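Local structure of N-acetylglucosamine 2-epimerase (Xylella fastidiosa, 3GT5) at residues K131-R134 with E135-D138; E139-C142 with L143-H147; M176-C179 with E180-L183. The protein is an isomerase of the N-acylglucosamine 2-epimerase family and probably epimerises or isomerises a sugar, its substrate not being established. All coordinates share one frame; numbering follows the deposited sequence.

Contact 1 (K131-R134 with E135-D138); sequences KQAR and EWMD
Gln132 O, near the start of helix 133-147, is approached by two backbone amides. Trp136 N gives the standard i to i+4 bond at 3.3 Å, lying in the carbonyl plane, while Glu135 N at 3.0 Å reaches the same oxygen by a weak, bent bond with an N-H...O angle of only 128°. The next two rungs are regular: Met137 N bonds to Ala133 O at 2.9 Å and Asp138 N to Arg134 O.

The indole of Trp136 is folded back over this first turn. Its CG sits beside its own backbone N (chi1 -57°), which turns one ring face toward the preceding turn. Ala133 CA and Gln132 O both lie over that face, displaced toward its rim. The six-membered ring takes the carbon contacts, with CE3 3.7 Å from Ala133 CB and CZ2 4.0 Å from Gln132 CB.

On another side of the helix, Met137 lies back along the preceding turn, and its CG comes to 3.0 Å from Ala133 O, a tight fit for a methylene. SD follows, 3.5 Å from the same oxygen. Arg134 and Asp138 send their polar ends beyond this turn: Arg134 NH1 bonds to Ser189 O, and Asp138 OD1 forms a salt bridge with Arg193.

Within the alpha/alpha-barrel of this family, the start of helix 133-147 packs on helices 112-127 and 172-189. Ala133 and Met137 rest on Leu126 of helix 112-127, with Met137 also touching Tyr122 and Ser123. Met137 also meets Ala185 and Ser189 of helix 172-189. Trp136 joins Tyr122 ring to ring, and Arg85 of helix 71-88 reaches the same indole in a cation-pi contact.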
loop_
_atom_site.group_PDB
_atom_site.type_symbol
_atom_site.label_atom_id
_atom_site.label_comp_id
_atom_site.label_asym_id
_atom_site.label_seq_id
_atom_site.Cartn_x
_atom_site.Cartn_y
_atom_site.Cartn_z
ATOM N N LYS A 131 2.550 -14.472 19.290
ATOM C CA LYS A 131 1.268 -14.291 19.976
ATOM C C LYS A 131 1.162 -12.911 20.636
ATOM O O LYS A 131 0.069 -12.342 20.704
ATOM C CB LYS A 131 0.958 -15.415 20.960
ATOM C CG LYS A 131 0.395 -16.693 20.269
ATOM C CD LYS A 131 -0.018 -17.729 21.315
ATOM C CE LYS A 131 -0.104 -19.128 20.729
ATOM N NZ LYS A 131 -0.607 -20.067 21.774
ATOM N N GLN A 132 2.299 -12.360 21.007
ATOM C CA GLN A 132 2.396 -11.032 21.645
ATOM C C GLN A 132 1.875 -9.921 20.724
ATOM O O GLN A 132 1.434 -8.884 21.200
ATOM C CB GLN A 132 3.847 -10.688 21.998
ATOM C CG GLN A 132 4.470 -11.434 23.222
ATOM C CD GLN A 132 5.039 -12.829 22.872
ATOM O OE1 GLN A 132 4.888 -13.341 21.734
ATOM N NE2 GLN A 132 5.709 -13.457 23.870
ATOM N N ALA A 133 1.951 -10.144 19.408
ATOM C CA ALA A 133 1.476 -9.172 18.426
ATOM C C ALA A 133 -0.033 -8.860 18.572
ATOM O O ALA A 133 -0.455 -7.777 18.217
ATOM C CB ALA A 133 1.813 -9.642 16.967
ATOM N N ARG A 134 -0.825 -9.780 19.148
ATOM C CA ARG A 134 -2.226 -9.517 19.364
ATOM C C ARG A 134 -2.365 -8.322 20.330
ATOM O O ARG A 134 -3.237 -7.466 20.135
ATOM C CB ARG A 134 -2.934 -10.764 19.908
ATOM C CG ARG A 134 -4.469 -10.672 20.060
ATOM C CD ARG A 134 -5.052 -11.965 20.696
ATOM N NE ARG A 134 -4.894 -13.114 19.802
ATOM C CZ ARG A 134 -5.771 -13.481 18.860
ATOM N NH1 ARG A 134 -6.888 -12.799 18.663
ATOM N NH2 ARG A 134 -5.521 -14.537 18.099
ATOM N N GLU A 135 -1.501 -8.255 21.355
ATOM C CA GLU A 135 -1.501 -7.132 22.314
ATOM C C GLU A 135 -0.992 -5.848 21.656
ATOM O O GLU A 135 -1.521 -4.775 21.912
ATOM C CB GLU A 135 -0.611 -7.407 23.535
ATOM C CG GLU A 135 -1.193 -8.350 24.564
ATOM C CD GLU A 135 -1.691 -9.664 24.003
ATOM O OE1 GLU A 135 -0.853 -10.500 23.538
ATOM O OE2 GLU A 135 -2.931 -9.881 24.065
ATOM N N TRP A 136 0.037 -5.963 20.819
ATOM C CA TRP A 136 0.577 -4.774 20.137
ATOM C C TRP A 136 -0.475 -4.160 19.236
ATOM O O TRP A 136 -0.539 -2.923 19.106
ATOM C CB TRP A 136 1.794 -5.130 19.276
ATOM C CG TRP A 136 2.927 -5.777 19.983
ATOM C CD1 TRP A 136 3.216 -5.729 21.327
ATOM C CD2 TRP A 136 3.957 -6.575 19.377
ATOM N NE1 TRP A 136 4.350 -6.467 21.587
ATOM C CE2 TRP A 136 4.812 -7.007 20.407
ATOM C CE3 TRP A 136 4.220 -6.984 18.057
ATOM C CZ2 TRP A 136 5.947 -7.812 20.160
ATOM C CZ3 TRP A 136 5.342 -7.797 17.808
ATOM C CH2 TRP A 136 6.181 -8.201 18.859
ATOM N N MET A 137 -1.287 -5.030 18.605
ATOM C CA MET A 137 -2.439 -4.607 17.782
ATOM C C MET A 137 -3.455 -3.866 18.646
ATOM O O MET A 137 -3.969 -2.801 18.281
ATOM C CB MET A 137 -3.105 -5.792 17.040
ATOM C CG MET A 137 -2.201 -6.564 16.043
ATOM S SD MET A 137 -2.671 -8.241 15.589
ATOM C CE MET A 137 -4.220 -7.898 14.846
ATOM N N ASP A 138 -3.765 -4.437 19.812
ATOM C CA ASP A 138 -4.704 -3.788 20.708
ATOM C C ASP A 138 -4.160 -2.424 21.188
ATOM O O ASP A 138 -4.900 -1.441 21.223
ATOM C CB ASP A 138 -5.112 -4.708 21.873
ATOM C CG ASP A 138 -6.074 -4.025 22.822
ATOM O OD1 ASP A 138 -7.141 -3.491 22.385
ATOM O OD2 ASP A 138 -5.699 -3.944 24.012
#

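Contact 2 (E139-C142 with L143-H147); sequences ETWC and LLERH
One face of the Trp141 indole carries the side chain of Glu145, one turn further along the helix. Glu145 CG sits over the five-membered ring in a CH-pi contact, 3.8 Å from its centroid and 30° off the ring normal, and comes to 3.4 Å from NE1. The carboxylate is stacked at 21° to the ring, with CD 4.0 Å from CZ2. The Glu145 chain bends at chi2 (-55°), which lays it back across the indole. A water shares this face near its rim; it donates to Glu145 OE2 at 2.7 Å and, weakly, to Trp141 O.

The guanidinium of Arg146 has Cys142 O over one face, offset toward its rim. At its edge, in plane, a second water accepts from NH1 and donates to Glu139 O at 2.7 Å, linking the arginine to a carbonyl almost two turns back.

Regular i to i+4 bonds run beneath, Leu144 N to Thr140 O at 2.9 Å being nearly straight. Beside it Thr140 CG2 and Leu144 CD1 lie side by side, 4.0 Å apart, on the flank that packs against helix 112-127, a neighbour in the alpha/alpha-barrel.

Glu145 OE2 also forms a salt bridge with Arg197, and Trp141 a cation-pi contact with Arg193. The water and Arg197 would probably favour the charged form of the carboxylate, while the indole face and the bend in the chain limit its swing.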
loop_
_atom_site.group_PDB
_atom_site.type_symbol
_atom_site.label_atom_id
_atom_site.label_comp_id
_atom_site.label_asym_id
_atom_site.label_seq_id
_atom_site.Cartn_x
_atom_site.Cartn_y
_atom_site.Cartn_z
ATOM N N GLU A 139 -2.867 -2.336 21.477
ATOM C CA GLU A 139 -2.214 -1.077 21.906
ATOM C C GLU A 139 -2.318 -0.043 20.799
ATOM O O GLU A 139 -2.584 1.129 21.085
ATOM C CB GLU A 139 -0.747 -1.373 22.223
ATOM C CG GLU A 139 0.294 -0.246 22.419
ATOM C CD GLU A 139 1.692 -0.811 22.168
ATOM O OE1 GLU A 139 2.179 -0.751 20.994
ATOM O OE2 GLU A 139 2.246 -1.448 23.108
ATOM N N THR A 140 -2.144 -0.491 19.538
ATOM C CA THR A 140 -2.209 0.432 18.383
ATOM C C THR A 140 -3.663 0.887 18.170
ATOM O O THR A 140 -3.908 2.067 17.941
ATOM C CB THR A 140 -1.649 -0.240 17.130
ATOM O OG1 THR A 140 -0.329 -0.719 17.410
ATOM C CG2 THR A 140 -1.608 0.749 15.923
ATOM N N TRP A 141 -4.615 -0.030 18.283
ATOM C CA TRP A 141 -6.048 0.332 18.220
ATOM C C TRP A 141 -6.356 1.426 19.289
ATOM O O TRP A 141 -7.014 2.451 19.007
ATOM C CB TRP A 141 -6.920 -0.912 18.446
ATOM C CG TRP A 141 -8.389 -0.613 18.565
ATOM C CD1 TRP A 141 -9.053 -0.271 19.719
ATOM C CD2 TRP A 141 -9.366 -0.582 17.529
ATOM N NE1 TRP A 141 -10.362 -0.052 19.454
ATOM C CE2 TRP A 141 -10.591 -0.249 18.125
ATOM C CE3 TRP A 141 -9.347 -0.866 16.147
ATOM C CZ2 TRP A 141 -11.772 -0.137 17.401
ATOM C CZ3 TRP A 141 -10.517 -0.763 15.442
ATOM C CH2 TRP A 141 -11.719 -0.414 16.065
ATOM N N CYS A 142 -5.904 1.197 20.513
ATOM C CA CYS A 142 -6.183 2.144 21.598
ATOM C C CYS A 142 -5.598 3.519 21.324
ATOM O O CYS A 142 -6.282 4.522 21.530
ATOM C CB CYS A 142 -5.713 1.613 22.927
ATOM S SG CYS A 142 -6.767 0.294 23.484
ATOM N N LEU A 143 -4.364 3.546 20.809
ATOM C CA LEU A 143 -3.688 4.789 20.451
ATOM C C LEU A 143 -4.450 5.550 19.353
ATOM O O LEU A 143 -4.660 6.780 19.479
ATOM C CB LEU A 143 -2.262 4.492 19.972
ATOM C CG LEU A 143 -1.439 5.765 19.734
ATOM C CD1 LEU A 143 -0.866 6.334 21.032
ATOM C CD2 LEU A 143 -0.352 5.461 18.670
ATOM N N LEU A 144 -4.875 4.826 18.310
ATOM C CA LEU A 144 -5.713 5.367 17.239
ATOM C C LEU A 144 -7.040 5.898 17.782
ATOM O O LEU A 144 -7.494 6.979 17.395
ATOM C CB LEU A 144 -5.923 4.299 16.142
ATOM C CG LEU A 144 -4.665 4.041 15.310
ATOM C CD1 LEU A 144 -4.867 2.717 14.552
ATOM C CD2 LEU A 144 -4.439 5.206 14.361
ATOM N N GLU A 145 -7.695 5.153 18.681
ATOM C CA GLU A 145 -8.988 5.632 19.222
ATOM C C GLU A 145 -8.806 6.881 20.071
ATOM O O GLU A 145 -9.650 7.765 20.089
ATOM C CB GLU A 145 -9.638 4.555 20.111
ATOM C CG GLU A 145 -10.275 3.356 19.347
ATOM C CD GLU A 145 -11.320 3.700 18.277
ATOM O OE1 GLU A 145 -12.545 3.750 18.545
ATOM O OE2 GLU A 145 -10.912 3.833 17.121
ATOM N N ARG A 146 -7.721 6.920 20.827
ATOM C CA ARG A 146 -7.439 8.026 21.750
ATOM C C ARG A 146 -7.174 9.314 20.995
ATOM O O ARG A 146 -7.650 10.357 21.415
ATOM C CB ARG A 146 -6.230 7.663 22.621
ATOM C CG ARG A 146 -5.799 8.612 23.759
ATOM C CD ARG A 146 -4.756 7.868 24.669
ATOM N NE ARG A 146 -5.364 6.627 25.203
ATOM C CZ ARG A 146 -5.023 5.343 24.949
ATOM N NH1 ARG A 146 -3.960 4.971 24.187
ATOM N NH2 ARG A 146 -5.783 4.394 25.513
ATOM N N HIS A 147 -6.418 9.254 19.896
ATOM C CA HIS A 147 -5.958 10.480 19.238
ATOM C C HIS A 147 -6.478 10.738 17.831
ATOM O O HIS A 147 -6.712 11.901 17.459
ATOM C CB HIS A 147 -4.436 10.508 19.173
ATOM C CG HIS A 147 -3.766 10.439 20.505
ATOM N ND1 HIS A 147 -3.873 11.442 21.453
ATOM C CD2 HIS A 147 -2.918 9.516 21.021
ATOM C CE1 HIS A 147 -3.121 11.126 22.499
ATOM N NE2 HIS A 147 -2.538 9.962 22.265
HETATM O O HOH W 1 -2.128 2.408 23.406
HETATM O O HOH W 2 -8.808 2.582 16.047
#

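Contact 3 (M176-C179 with E180-L183); sequences MHMC and EAML
His177 and Glu180 make the polar side-chain contact of this helical turn. ND1 donates to OE1 at 2.7 Å with an N-H...O angle of 165°, and the acceptor lies close to the ring plane. ND1 meets OE1 nearly end-on to the C-O bond, while the carboxylate is turned 43° from the imidazole. Glu180 is extended, with CG anti to its backbone N (chi1 172°), and this carries the carboxylate alongside the histidine. Met176 CE is a further neighbour of the ring, resting over one face toward its rim.

Van der Waals contacts occupy other sides of the helix. The Met178 and Met182 chains cross, SD of the first 3.9 Å from CE of the second, against Tyr156 of strand 155-160. Cys179 SG approaches Leu183 CD1 more loosely at 4.3 Å.

Main-chain bonds are those of a regular alpha-helix, from Glu180 N to Met176 O through Leu183 N to Cys179 O, with Met182 N to Met178 O at 2.8 Å.

The short histidine-carboxylate bond fixes the flip of the imidazole, with ND1 as donor, and a hydrogen bond between OE2 and Tyr377 OH holds the carboxylate from its other oxygen.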
loop_
_atom_site.group_PDB
_atom_site.type_symbol
_atom_site.label_atom_id
_atom_site.label_comp_id
_atom_site.label_asym_id
_atom_site.label_seq_id
_atom_site.Cartn_x
_atom_site.Cartn_y
_atom_site.Cartn_z
ATOM N N MET A 176 -7.358 4.787 3.596
ATOM C CA MET A 176 -7.275 3.654 2.659
ATOM C C MET A 176 -6.316 2.570 3.173
ATOM O O MET A 176 -6.678 1.375 3.234
ATOM C CB MET A 176 -6.813 4.147 1.280
ATOM C CG MET A 176 -6.882 3.114 0.163
ATOM S SD MET A 176 -6.016 3.667 -1.423
ATOM C CE MET A 176 -4.408 3.751 -0.726
ATOM N N HIS A 177 -5.112 2.985 3.593
ATOM C CA HIS A 177 -4.170 2.035 4.168
ATOM C C HIS A 177 -4.647 1.506 5.496
ATOM O O HIS A 177 -4.325 0.375 5.836
ATOM C CB HIS A 177 -2.763 2.587 4.206
ATOM C CG HIS A 177 -2.180 2.714 2.836
ATOM N ND1 HIS A 177 -1.880 1.607 2.069
ATOM C CD2 HIS A 177 -1.905 3.797 2.070
ATOM C CE1 HIS A 177 -1.420 2.009 0.894
ATOM N NE2 HIS A 177 -1.415 3.329 0.877
ATOM N N MET A 178 -5.372 2.320 6.262
ATOM C CA MET A 178 -5.941 1.834 7.518
ATOM C C MET A 178 -7.031 0.778 7.252
ATOM O O MET A 178 -7.129 -0.178 7.992
ATOM C CB MET A 178 -6.469 2.977 8.405
ATOM C CG MET A 178 -6.712 2.557 9.880
ATOM S SD MET A 178 -5.246 1.989 10.776
ATOM C CE MET A 178 -4.487 3.608 10.956
ATOM N N CYS A 179 -7.829 0.925 6.197
ATOM C CA CYS A 179 -8.824 -0.100 5.831
ATOM C C CYS A 179 -8.094 -1.417 5.534
ATOM O O CYS A 179 -8.458 -2.484 6.060
ATOM C CB CYS A 179 -9.698 0.367 4.654
ATOM S SG CYS A 179 -10.810 -0.844 3.971
ATOM N N GLU A 180 -7.025 -1.332 4.731
ATOM C CA GLU A 180 -6.157 -2.468 4.440
ATOM C C GLU A 180 -5.588 -3.122 5.710
ATOM O O GLU A 180 -5.615 -4.377 5.820
ATOM C CB GLU A 180 -5.010 -1.972 3.544
ATOM C CG GLU A 180 -3.899 -2.954 3.283
ATOM C CD GLU A 180 -2.640 -2.246 2.687
ATOM O OE1 GLU A 180 -2.596 -0.975 2.670
ATOM O OE2 GLU A 180 -1.678 -2.926 2.241
ATOM N N ALA A 181 -5.085 -2.296 6.652
ATOM C CA ALA A 181 -4.513 -2.796 7.904
ATOM C C ALA A 181 -5.566 -3.432 8.769
ATOM O O ALA A 181 -5.279 -4.451 9.413
ATOM C CB ALA A 181 -3.787 -1.675 8.713
ATOM N N MET A 182 -6.788 -2.874 8.757
ATOM C CA MET A 182 -7.869 -3.425 9.558
ATOM C C MET A 182 -8.338 -4.776 9.031
ATOM O O MET A 182 -8.635 -5.678 9.828
ATOM C CB MET A 182 -9.022 -2.444 9.732
ATOM C CG MET A 182 -8.690 -1.257 10.627
ATOM S SD MET A 182 -8.269 -1.644 12.389
ATOM C CE MET A 182 -7.810 0.059 12.912
ATOM N N LEU A 183 -8.343 -4.939 7.696
ATOM C CA LEU A 183 -8.610 -6.226 7.095
ATOM C C LEU A 183 -7.553 -7.265 7.487
ATOM O O LEU A 183 -7.896 -8.398 7.863
ATOM C CB LEU A 183 -8.729 -6.113 5.578
ATOM C CG LEU A 183 -9.964 -5.407 5.031
ATOM C CD1 LEU A 183 -9.783 -4.983 3.538
ATOM C CD2 LEU A 183 -11.215 -6.263 5.237
#

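Contacts 1 and 2 are consecutive pieces of helix 133-147, their centres about 13 Å apart, and both are partly buried near the periphery, where indoles and arginines mix with apolar flanks, with waters in contact 2. Contact 3, on helix 172-189, is the core member: its centre lies about 9 Å from the centre of the chain, against 22 and 21 Å for the others, and its polarity is concentrated in one histidine-carboxylate pair among methionines. Contacts 2 and 3 touch directly, Trp141 CE3 packing 3.7 Å from Met182 CE and Leu144 CD1 equally close to Met178 CE. Contact 1 meets helix 172-189 farther along, through Met137 and Arg134, and does not touch contact 3.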